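Local atomic coordinates of transmembrane oligosaccharyl transferase (Archaeoglobus fulgidus, PDB entry 3WAJ), a protein that belongs to the STT3/AglB family of membrane-embedded oligosaccharyl transferases, pairing a multi-helix transmembrane region with a large soluble C-terminal region. Residues A[576-588]-A[595-609]. Sequence-based numbering, arbitrary orientation.
Sequences NKYNNVPGASSFF and YAEFVAEKLNVKYVV
Phe587 and Pro582 bring the short helix 584-588 and its lead-in loop against helix 595-602, the two axes running roughly antiparallel at 147° and 8.9 Å apart at closest approach. The chain comes nearest at Pro582 and Val599, whose CA atoms lie 4.8 Å apart. There the proline ring packs on three side chains of the helix and its end: its CB meets Val599 CG1 at 3.7 Å, its CG rests on Lys602 CB, and Leu603 CD1 reaches past it to Gly583 N, the N-cap of the short helix. Val599 CG1 also touches Phe587 CB, while CG2 lies near Ser586 OG and O.

With CG swung anti to the backbone N (chi1 179°), the Phe587 ring lies between helix and strand. Ala596 O sits at the edge of the ring, 3.7 Å from Phe587 CD1, and CE1 touches the methyls of Ala596 and Ala600. From the strand, Val608 comes to meet it: CG2 meets Phe587 CZ, and Val608 CG1 presses on Phe588 CE1 at 3.5 Å and also touches Phe587 CE2. Phe587 CD2 stands over the centre of the Phe588 ring.

At the other end, Tyr595 OH donates to Asn580 OD1 at 2.8 Å, in the carbonyl plane and on a lone pair, tying the helix to the type I turn 577-580. Ser586 O lies at the edge of the same tyrosine ring, and Lys577 CG lies beside the hydroxyl, while its NZ turns away to a salt bridge with Glu627.

A Schellman motif closes helix 595-602 and turns the chain into strand 605-611, the middle strand of a five-stranded mixed sheet, between strands 546-548 and 771-776. Ile548 touches Phe587 and Val608; helix 678-684 meets Phe587 and Ala596 through Met678 and Val608 through Leu682, while helix 619-627 reaches Phe588 through Met622.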
ATOM      1  N   ASN A 576     -19.308  -1.548  -3.488  1.00 31.59           N
ATOM      2  CA  ASN A 576     -19.897  -0.229  -3.785  1.00 40.52           C
ATOM      3  C   ASN A 576     -21.404  -0.221  -3.578  1.00 42.02           C
ATOM      4  O   ASN A 576     -22.025  -1.283  -3.494  1.00 42.84           O
ATOM      5  CB  ASN A 576     -19.602   0.221  -5.226  1.00 45.88           C
ATOM      6  CG  ASN A 576     -20.153  -0.747  -6.268  1.00 47.82           C
ATOM      7  OD1 ASN A 576     -21.367  -1.003  -6.341  1.00 49.23           O
ATOM      8  ND2 ASN A 576     -19.254  -1.296  -7.078  1.00 45.75           N
ATOM      9  N   LYS A 577     -22.000   0.968  -3.547  1.00 42.47           N
ATOM     10  CA  LYS A 577     -23.461   1.067  -3.402  1.00 45.98           C
ATOM     11  C   LYS A 577     -24.212   1.169  -4.727  1.00 48.41           C
ATOM     12  O   LYS A 577     -25.313   0.639  -4.859  1.00 58.12           O
ATOM     13  CB  LYS A 577     -23.853   2.203  -2.451  1.00 42.74           C
ATOM     14  CG  LYS A 577     -23.956   1.761  -1.002  1.00 53.55           C
ATOM     15  CD  LYS A 577     -23.720   2.892  -0.004  1.00 53.83           C
ATOM     16  CE  LYS A 577     -24.367   4.183  -0.450  1.00 59.08           C
ATOM     17  NZ  LYS A 577     -23.988   5.294   0.467  1.00 66.12           N
ATOM     18  N   TYR A 578     -23.612   1.823  -5.715  1.00 45.82           N
ATOM     19  CA  TYR A 578     -24.296   2.033  -6.999  1.00 46.93           C
ATOM     20  C   TYR A 578     -24.609   0.727  -7.767  1.00 47.81           C
ATOM     21  O   TYR A 578     -25.632   0.645  -8.448  1.00 54.51           O
ATOM     22  CB  TYR A 578     -23.532   3.046  -7.871  1.00 40.87           C
ATOM     23  CG  TYR A 578     -22.124   2.615  -8.223  1.00 44.39           C
ATOM     24  CD1 TYR A 578     -21.035   3.032  -7.460  1.00 42.19           C
ATOM     25  CD2 TYR A 578     -21.882   1.796  -9.318  1.00 40.27           C
ATOM     26  CE1 TYR A 578     -19.745   2.642  -7.782  1.00 36.75           C
ATOM     27  CE2 TYR A 578     -20.593   1.400  -9.644  1.00 43.91           C
ATOM     28  CZ  TYR A 578     -19.535   1.828  -8.871  1.00 43.38           C
ATOM     29  OH  TYR A 578     -18.267   1.431  -9.197  1.00 46.47           O
ATOM     30  N   ASN A 579     -23.747  -0.286  -7.653  1.00 45.73           N
ATOM     31  CA  ASN A 579     -24.036  -1.611  -8.235  1.00 44.23           C
ATOM     32  C   ASN A 579     -24.344  -2.679  -7.180  1.00 42.14           C
ATOM     33  O   ASN A 579     -24.334  -3.880  -7.470  1.00 42.02           O
ATOM     34  CB  ASN A 579     -22.898  -2.081  -9.152  1.00 49.14           C
ATOM     35  CG  ASN A 579     -22.883  -1.360 -10.487  1.00 54.06           C
ATOM     36  OD1 ASN A 579     -23.924  -0.930 -10.986  1.00 64.70           O
ATOM     37  ND2 ASN A 579     -21.697  -1.223 -11.072  1.00 48.82           N
ATOM     38  N   ASN A 580     -24.599  -2.222  -5.958  1.00 44.32           N
ATOM     39  CA  ASN A 580     -24.897  -3.091  -4.821  1.00 42.83           C
ATOM     40  C   ASN A 580     -23.950  -4.285  -4.639  1.00 39.40           C
ATOM     41  O   ASN A 580     -24.382  -5.409  -4.388  1.00 44.69           O
ATOM     42  CB  ASN A 580     -26.355  -3.529  -4.874  1.00 42.54           C
ATOM     43  CG  ASN A 580     -27.309  -2.356  -4.730  1.00 49.26           C
ATOM     44  OD1 ASN A 580     -27.388  -1.734  -3.664  1.00 53.46           O
ATOM     45  ND2 ASN A 580     -28.031  -2.038  -5.805  1.00 47.67           N
ATOM     46  N   VAL A 581     -22.653  -4.025  -4.785  1.00 40.59           N
ATOM     47  CA  VAL A 581     -21.624  -5.038  -4.560  1.00 38.57           C
ATOM     48  C   VAL A 581     -21.180  -4.982  -3.111  1.00 34.93           C
ATOM     49  O   VAL A 581     -20.530  -4.025  -2.692  1.00 37.71           O
ATOM     50  CB  VAL A 581     -20.400  -4.836  -5.466  1.00 35.38           C
ATOM     51  CG1 VAL A 581     -19.352  -5.916  -5.183  1.00 30.37           C
ATOM     52  CG2 VAL A 581     -20.818  -4.834  -6.946  1.00 24.33           C
ATOM     53  N   PRO A 582     -21.558  -6.003  -2.335  1.00 33.76           N
ATOM     54  CA  PRO A 582     -21.191  -5.980  -0.913  1.00 33.70           C
ATOM     55  C   PRO A 582     -19.684  -5.971  -0.753  1.00 36.69           C
ATOM     56  O   PRO A 582     -18.957  -6.713  -1.441  1.00 38.41           O
ATOM     57  CB  PRO A 582     -21.796  -7.274  -0.349  1.00 33.50           C
ATOM     58  CG  PRO A 582     -22.225  -8.107  -1.567  1.00 39.68           C
ATOM     59  CD  PRO A 582     -22.442  -7.132  -2.692  1.00 35.12           C
ATOM     60  N   GLY A 583     -19.224  -5.108   0.146  1.00 34.33           N
ATOM     61  CA  GLY A 583     -17.809  -4.869   0.357  1.00 33.62           C
ATOM     62  C   GLY A 583     -17.676  -3.814   1.438  1.00 35.11           C
ATOM     63  O   GLY A 583     -18.667  -3.389   2.026  1.00 38.50           O
ATOM     64  N   ALA A 584     -16.450  -3.387   1.703  1.00 29.07           N
ATOM     65  CA  ALA A 584     -16.194  -2.454   2.790  1.00 30.18           C
ATOM     66  C   ALA A 584     -16.901  -1.098   2.641  1.00 32.35           C
ATOM     67  O   ALA A 584     -17.439  -0.572   3.608  1.00 40.08           O
ATOM     68  CB  ALA A 584     -14.696  -2.268   2.999  1.00 29.28           C
ATOM     69  N   SER A 585     -16.913  -0.527   1.444  1.00 28.83           N
ATOM     70  CA  SER A 585     -17.481   0.806   1.280  1.00 32.34           C
ATOM     71  C   SER A 585     -19.000   0.776   1.427  1.00 31.74           C
ATOM     72  O   SER A 585     -19.607   1.721   1.924  1.00 42.48           O
ATOM     73  CB  SER A 585     -17.064   1.451  -0.052  1.00 35.79           C
ATOM     74  OG  SER A 585     -17.703   0.837  -1.152  1.00 40.77           O
ATOM     75  N   SER A 586     -19.617  -0.320   1.019  1.00 30.73           N
ATOM     76  CA  SER A 586     -21.078  -0.402   1.040  1.00 34.63           C
ATOM     77  C   SER A 586     -21.548  -0.768   2.442  1.00 35.58           C
ATOM     78  O   SER A 586     -22.696  -0.518   2.815  1.00 38.05           O
ATOM     79  CB  SER A 586     -21.579  -1.418   0.012  1.00 34.07           C
ATOM     80  OG  SER A 586     -20.773  -2.576   0.034  1.00 38.54           O
ATOM     81  N   PHE A 587     -20.655  -1.360   3.228  1.00 29.82           N
ATOM     82  CA  PHE A 587     -20.990  -1.610   4.618  1.00 30.87           C
ATOM     83  C   PHE A 587     -20.916  -0.284   5.410  1.00 33.01           C
ATOM     84  O   PHE A 587     -21.905   0.148   5.998  1.00 37.33           O
ATOM     85  CB  PHE A 587     -20.111  -2.713   5.212  1.00 32.51           C
ATOM     86  CG  PHE A 587     -20.398  -2.995   6.661  1.00 29.44           C
ATOM     87  CD1 PHE A 587     -21.453  -3.814   7.025  1.00 28.81           C
ATOM     88  CD2 PHE A 587     -19.624  -2.416   7.668  1.00 31.59           C
ATOM     89  CE1 PHE A 587     -21.742  -4.062   8.374  1.00 32.68           C
ATOM     90  CE2 PHE A 587     -19.901  -2.662   9.019  1.00 26.56           C
ATOM     91  CZ  PHE A 587     -20.959  -3.481   9.370  1.00 32.17           C
ATOM     92  N   PHE A 588     -19.766   0.383   5.382  1.00 31.50           N
ATOM     93  CA  PHE A 588     -19.548   1.562   6.244  1.00 34.20           C
ATOM     94  C   PHE A 588     -20.294   2.835   5.871  1.00 40.91           C
ATOM     95  O   PHE A 588     -20.489   3.707   6.725  1.00 40.59           O
ATOM     96  CB  PHE A 588     -18.051   1.865   6.432  1.00 27.49           C
ATOM     97  CG  PHE A 588     -17.306   0.768   7.145  1.00 24.89           C
ATOM     98  CD1 PHE A 588     -17.434   0.601   8.521  1.00 27.40           C
ATOM     99  CD2 PHE A 588     -16.496  -0.117   6.436  1.00 24.81           C
ATOM    100  CE1 PHE A 588     -16.754  -0.435   9.192  1.00 28.12           C
ATOM    101  CE2 PHE A 588     -15.815  -1.162   7.088  1.00 28.06           C
ATOM    102  CZ  PHE A 588     -15.944  -1.323   8.466  1.00 32.02           C
ATOM    103  N   TYR A 595     -29.653  -2.496   5.296  1.00 42.52           N
ATOM    104  CA  TYR A 595     -28.751  -2.578   4.153  1.00 41.67           C
ATOM    105  C   TYR A 595     -27.388  -3.132   4.578  1.00 47.98           C
ATOM    106  O   TYR A 595     -26.837  -3.999   3.907  1.00 49.88           O
ATOM    107  CB  TYR A 595     -28.585  -1.217   3.480  1.00 38.55           C
ATOM    108  CG  TYR A 595     -27.821  -1.294   2.168  1.00 42.62           C
ATOM    109  CD1 TYR A 595     -28.489  -1.462   0.963  1.00 40.11           C
ATOM    110  CD2 TYR A 595     -26.430  -1.206   2.138  1.00 37.50           C
ATOM    111  CE1 TYR A 595     -27.793  -1.531  -0.238  1.00 45.74           C
ATOM    112  CE2 TYR A 595     -25.729  -1.272   0.948  1.00 38.19           C
ATOM    113  CZ  TYR A 595     -26.412  -1.435  -0.236  1.00 46.61           C
ATOM    114  OH  TYR A 595     -25.712  -1.502  -1.420  1.00 51.41           O
ATOM    115  N   ALA A 596     -26.855  -2.628   5.693  1.00 44.10           N
ATOM    116  CA  ALA A 596     -25.595  -3.139   6.237  1.00 43.05           C
ATOM    117  C   ALA A 596     -25.645  -4.650   6.474  1.00 40.41           C
ATOM    118  O   ALA A 596     -24.687  -5.381   6.168  1.00 38.01           O
ATOM    119  CB  ALA A 596     -25.223  -2.402   7.533  1.00 37.69           C
ATOM    120  N   GLU A 597     -26.768  -5.095   7.034  1.00 38.59           N
ATOM    121  CA  GLU A 597     -27.032  -6.507   7.320  1.00 44.20           C
ATOM    122  C   GLU A 597     -27.057  -7.346   6.034  1.00 44.38           C
ATOM    123  O   GLU A 597     -26.578  -8.481   6.007  1.00 44.97           O
ATOM    124  CB  GLU A 597     -28.359  -6.634   8.071  1.00 42.96           C
ATOM    125  CG  GLU A 597     -28.366  -7.648   9.185  1.00 52.42           C
ATOM    126  CD  GLU A 597     -27.222  -7.472  10.137  1.00 57.18           C
ATOM    127  OE1 GLU A 597     -26.748  -8.491  10.663  1.00 59.07           O
ATOM    128  OE2 GLU A 597     -26.793  -6.329  10.362  1.00 65.40           O
ATOM    129  N   PHE A 598     -27.602  -6.770   4.967  1.00 42.39           N
ATOM    130  CA  PHE A 598     -27.569  -7.407   3.664  1.00 41.17           C
ATOM    131  C   PHE A 598     -26.115  -7.612   3.245  1.00 41.58           C
ATOM    132  O   PHE A 598     -25.712  -8.707   2.853  1.00 46.63           O
ATOM    133  CB  PHE A 598     -28.337  -6.568   2.628  1.00 39.65           C
ATOM    134  CG  PHE A 598     -27.869  -6.775   1.210  1.00 41.45           C
ATOM    135  CD1 PHE A 598     -28.216  -7.928   0.504  1.00 50.96           C
ATOM    136  CD2 PHE A 598     -27.075  -5.820   0.578  1.00 37.66           C
ATOM    137  CE1 PHE A 598     -27.767  -8.126  -0.807  1.00 48.66           C
ATOM    138  CE2 PHE A 598     -26.617  -6.009  -0.739  1.00 39.92           C
ATOM    139  CZ  PHE A 598     -26.961  -7.164  -1.428  1.00 46.74           C
ATOM    140  N   VAL A 599     -25.320  -6.557   3.346  1.00 42.79           N
ATOM    141  CA  VAL A 599     -23.919  -6.640   2.954  1.00 42.55           C
ATOM    142  C   VAL A 599     -23.146  -7.641   3.822  1.00 43.93           C
ATOM    143  O   VAL A 599     -22.366  -8.462   3.304  1.00 41.15           O
ATOM    144  CB  VAL A 599     -23.256  -5.254   3.006  1.00 35.67           C
ATOM    145  CG1 VAL A 599     -21.736  -5.361   2.801  1.00 28.46           C
ATOM    146  CG2 VAL A 599     -23.898  -4.337   1.977  1.00 30.58           C
ATOM    147  N   ALA A 600     -23.381  -7.582   5.135  1.00 39.31           N
ATOM    148  CA  ALA A 600     -22.619  -8.400   6.079  1.00 36.97           C
ATOM    149  C   ALA A 600     -22.949  -9.870   5.920  1.00 37.88           C
ATOM    150  O   ALA A 600     -22.071 -10.719   6.011  1.00 43.00           O
ATOM    151  CB  ALA A 600     -22.853  -7.951   7.506  1.00 31.23           C
ATOM    152  N   GLU A 601     -24.227 -10.162   5.701  1.00 36.05           N
ATOM    153  CA  GLU A 601     -24.671 -11.530   5.496  1.00 36.22           C
ATOM    154  C   GLU A 601     -23.993 -12.148   4.273  1.00 39.12           C
ATOM    155  O   GLU A 601     -23.473 -13.251   4.363  1.00 46.95           O
ATOM    156  CB  GLU A 601     -26.186 -11.584   5.354  1.00 35.06           C
ATOM    157  CG  GLU A 601     -26.766 -12.991   5.418  1.00 45.55           C
ATOM    158  CD  GLU A 601     -26.718 -13.614   6.817  1.00 58.76           C
ATOM    159  OE1 GLU A 601     -26.183 -12.988   7.766  1.00 63.67           O
ATOM    160  OE2 GLU A 601     -27.215 -14.753   6.965  1.00 66.04           O
ATOM    161  N   LYS A 602     -23.983 -11.420   3.152  1.00 34.10           N
ATOM    162  CA  LYS A 602     -23.313 -11.862   1.923  1.00 39.78           C
ATOM    163  C   LYS A 602     -21.858 -12.223   2.127  1.00 41.10           C
ATOM    164  O   LYS A 602     -21.367 -13.161   1.511  1.00 39.73           O
ATOM    165  CB  LYS A 602     -23.391 -10.782   0.834  1.00 44.34           C
ATOM    166  CG  LYS A 602     -24.788 -10.539   0.285  1.00 49.48           C
ATOM    167  CD  LYS A 602     -25.294 -11.728  -0.520  1.00 52.93           C
ATOM    168  CE  LYS A 602     -26.812 -11.659  -0.682  1.00 64.03           C
ATOM    169  NZ  LYS A 602     -27.435 -12.942  -1.154  1.00 66.46           N
ATOM    170  N   LEU A 603     -21.169 -11.460   2.975  1.00 41.79           N
ATOM    171  CA  LEU A 603     -19.738 -11.664   3.189  1.00 41.36           C
ATOM    172  C   LEU A 603     -19.493 -12.413   4.481  1.00 41.08           C
ATOM    173  O   LEU A 603     -18.346 -12.583   4.908  1.00 38.50           O
ATOM    174  CB  LEU A 603     -18.989 -10.335   3.173  1.00 35.50           C
ATOM    175  CG  LEU A 603     -19.312  -9.493   1.933  1.00 35.57           C
ATOM    176  CD1 LEU A 603     -18.886  -8.039   2.119  1.00 34.18           C
ATOM    177  CD2 LEU A 603     -18.675 -10.100   0.683  1.00 29.24           C
ATOM    178  N   ASN A 604     -20.582 -12.858   5.103  1.00 33.47           N
ATOM    179  CA  ASN A 604     -20.480 -13.674   6.302  1.00 31.23           C
ATOM    180  C   ASN A 604     -19.596 -13.012   7.374  1.00 39.35           C
ATOM    181  O   ASN A 604     -18.691 -13.651   7.940  1.00 38.58           O
ATOM    182  CB  ASN A 604     -19.893 -15.036   5.916  1.00 32.21           C
ATOM    183  CG  ASN A 604     -20.070 -16.069   6.990  1.00 41.53           C
ATOM    184  OD1 ASN A 604     -21.108 -16.109   7.661  1.00 50.44           O
ATOM    185  ND2 ASN A 604     -19.046 -16.915   7.177  1.00 38.17           N
ATOM    186  N   VAL A 605     -19.823 -11.731   7.655  1.00 36.03           N
ATOM    187  CA  VAL A 605     -18.952 -11.093   8.635  1.00 34.31           C
ATOM    188  C   VAL A 605     -19.413 -11.383  10.057  1.00 36.82           C
ATOM    189  O   VAL A 605     -20.610 -11.481  10.330  1.00 35.42           O
ATOM    190  CB  VAL A 605     -18.728  -9.570   8.392  1.00 42.06           C
ATOM    191  CG1 VAL A 605     -19.238  -9.136   7.031  1.00 45.78           C
ATOM    192  CG2 VAL A 605     -19.340  -8.744   9.504  1.00 38.48           C
ATOM    193  N   LYS A 606     -18.448 -11.542  10.953  1.00 36.24           N
ATOM    194  CA  LYS A 606     -18.745 -11.710  12.358  1.00 37.40           C
ATOM    195  C   LYS A 606     -18.113 -10.585  13.208  1.00 39.38           C
ATOM    196  O   LYS A 606     -18.556 -10.300  14.325  1.00 41.88           O
ATOM    197  CB  LYS A 606     -18.280 -13.085  12.838  1.00 33.66           C
ATOM    198  CG  LYS A 606     -18.786 -13.405  14.226  1.00 33.39           C
ATOM    199  CD  LYS A 606     -18.262 -14.736  14.788  1.00 41.96           C
ATOM    200  CE  LYS A 606     -19.130 -15.126  16.000  1.00 49.13           C
ATOM    201  NZ  LYS A 606     -18.394 -15.976  16.963  1.00 59.83           N
ATOM    202  N   TYR A 607     -17.083  -9.940  12.677  1.00 36.04           N
ATOM    203  CA  TYR A 607     -16.466  -8.809  13.373  1.00 32.94           C
ATOM    204  C   TYR A 607     -16.255  -7.630  12.457  1.00 32.75           C
ATOM    205  O   TYR A 607     -15.982  -7.787  11.263  1.00 35.27           O
ATOM    206  CB  TYR A 607     -15.136  -9.200  14.021  1.00 28.59           C
ATOM    207  CG  TYR A 607     -15.323 -10.305  15.012  1.00 31.79           C
ATOM    208  CD1 TYR A 607     -15.712 -10.020  16.314  1.00 34.43           C
ATOM    209  CD2 TYR A 607     -15.168 -11.636  14.638  1.00 28.85           C
ATOM    210  CE1 TYR A 607     -15.914 -11.018  17.232  1.00 34.42           C
ATOM    211  CE2 TYR A 607     -15.364 -12.658  15.553  1.00 37.93           C
ATOM    212  CZ  TYR A 607     -15.744 -12.337  16.852  1.00 42.66           C
ATOM    213  OH  TYR A 607     -15.955 -13.324  17.785  1.00 50.60           O
ATOM    214  N   VAL A 608     -16.406  -6.448  13.040  1.00 31.33           N
ATOM    215  CA  VAL A 608     -16.147  -5.190  12.360  1.00 32.99           C
ATOM    216  C   VAL A 608     -14.985  -4.535  13.115  1.00 33.21           C
ATOM    217  O   VAL A 608     -14.983  -4.511  14.348  1.00 31.77           O
ATOM    218  CB  VAL A 608     -17.379  -4.258  12.439  1.00 30.65           C
ATOM    219  CG1 VAL A 608     -17.153  -2.985  11.624  1.00 29.91           C
ATOM    220  CG2 VAL A 608     -18.658  -4.978  11.988  1.00 24.57           C
ATOM    221  N   VAL A 609     -13.994  -4.023  12.389  1.00 27.95           N
ATOM    222  CA  VAL A 609     -12.932  -3.231  13.002  1.00 24.87           C
ATOM    223  C   VAL A 609     -12.932  -1.826  12.401  1.00 34.13           C
ATOM    224  O   VAL A 609     -12.802  -1.655  11.176  1.00 29.39           O
ATOM    225  CB  VAL A 609     -11.543  -3.859  12.813  1.00 29.46           C
ATOM    226  CG1 VAL A 609     -10.489  -3.015  13.533  1.00 23.72           C
ATOM    227  CG2 VAL A 609     -11.515  -5.318  13.307  1.00 24.82           C
TER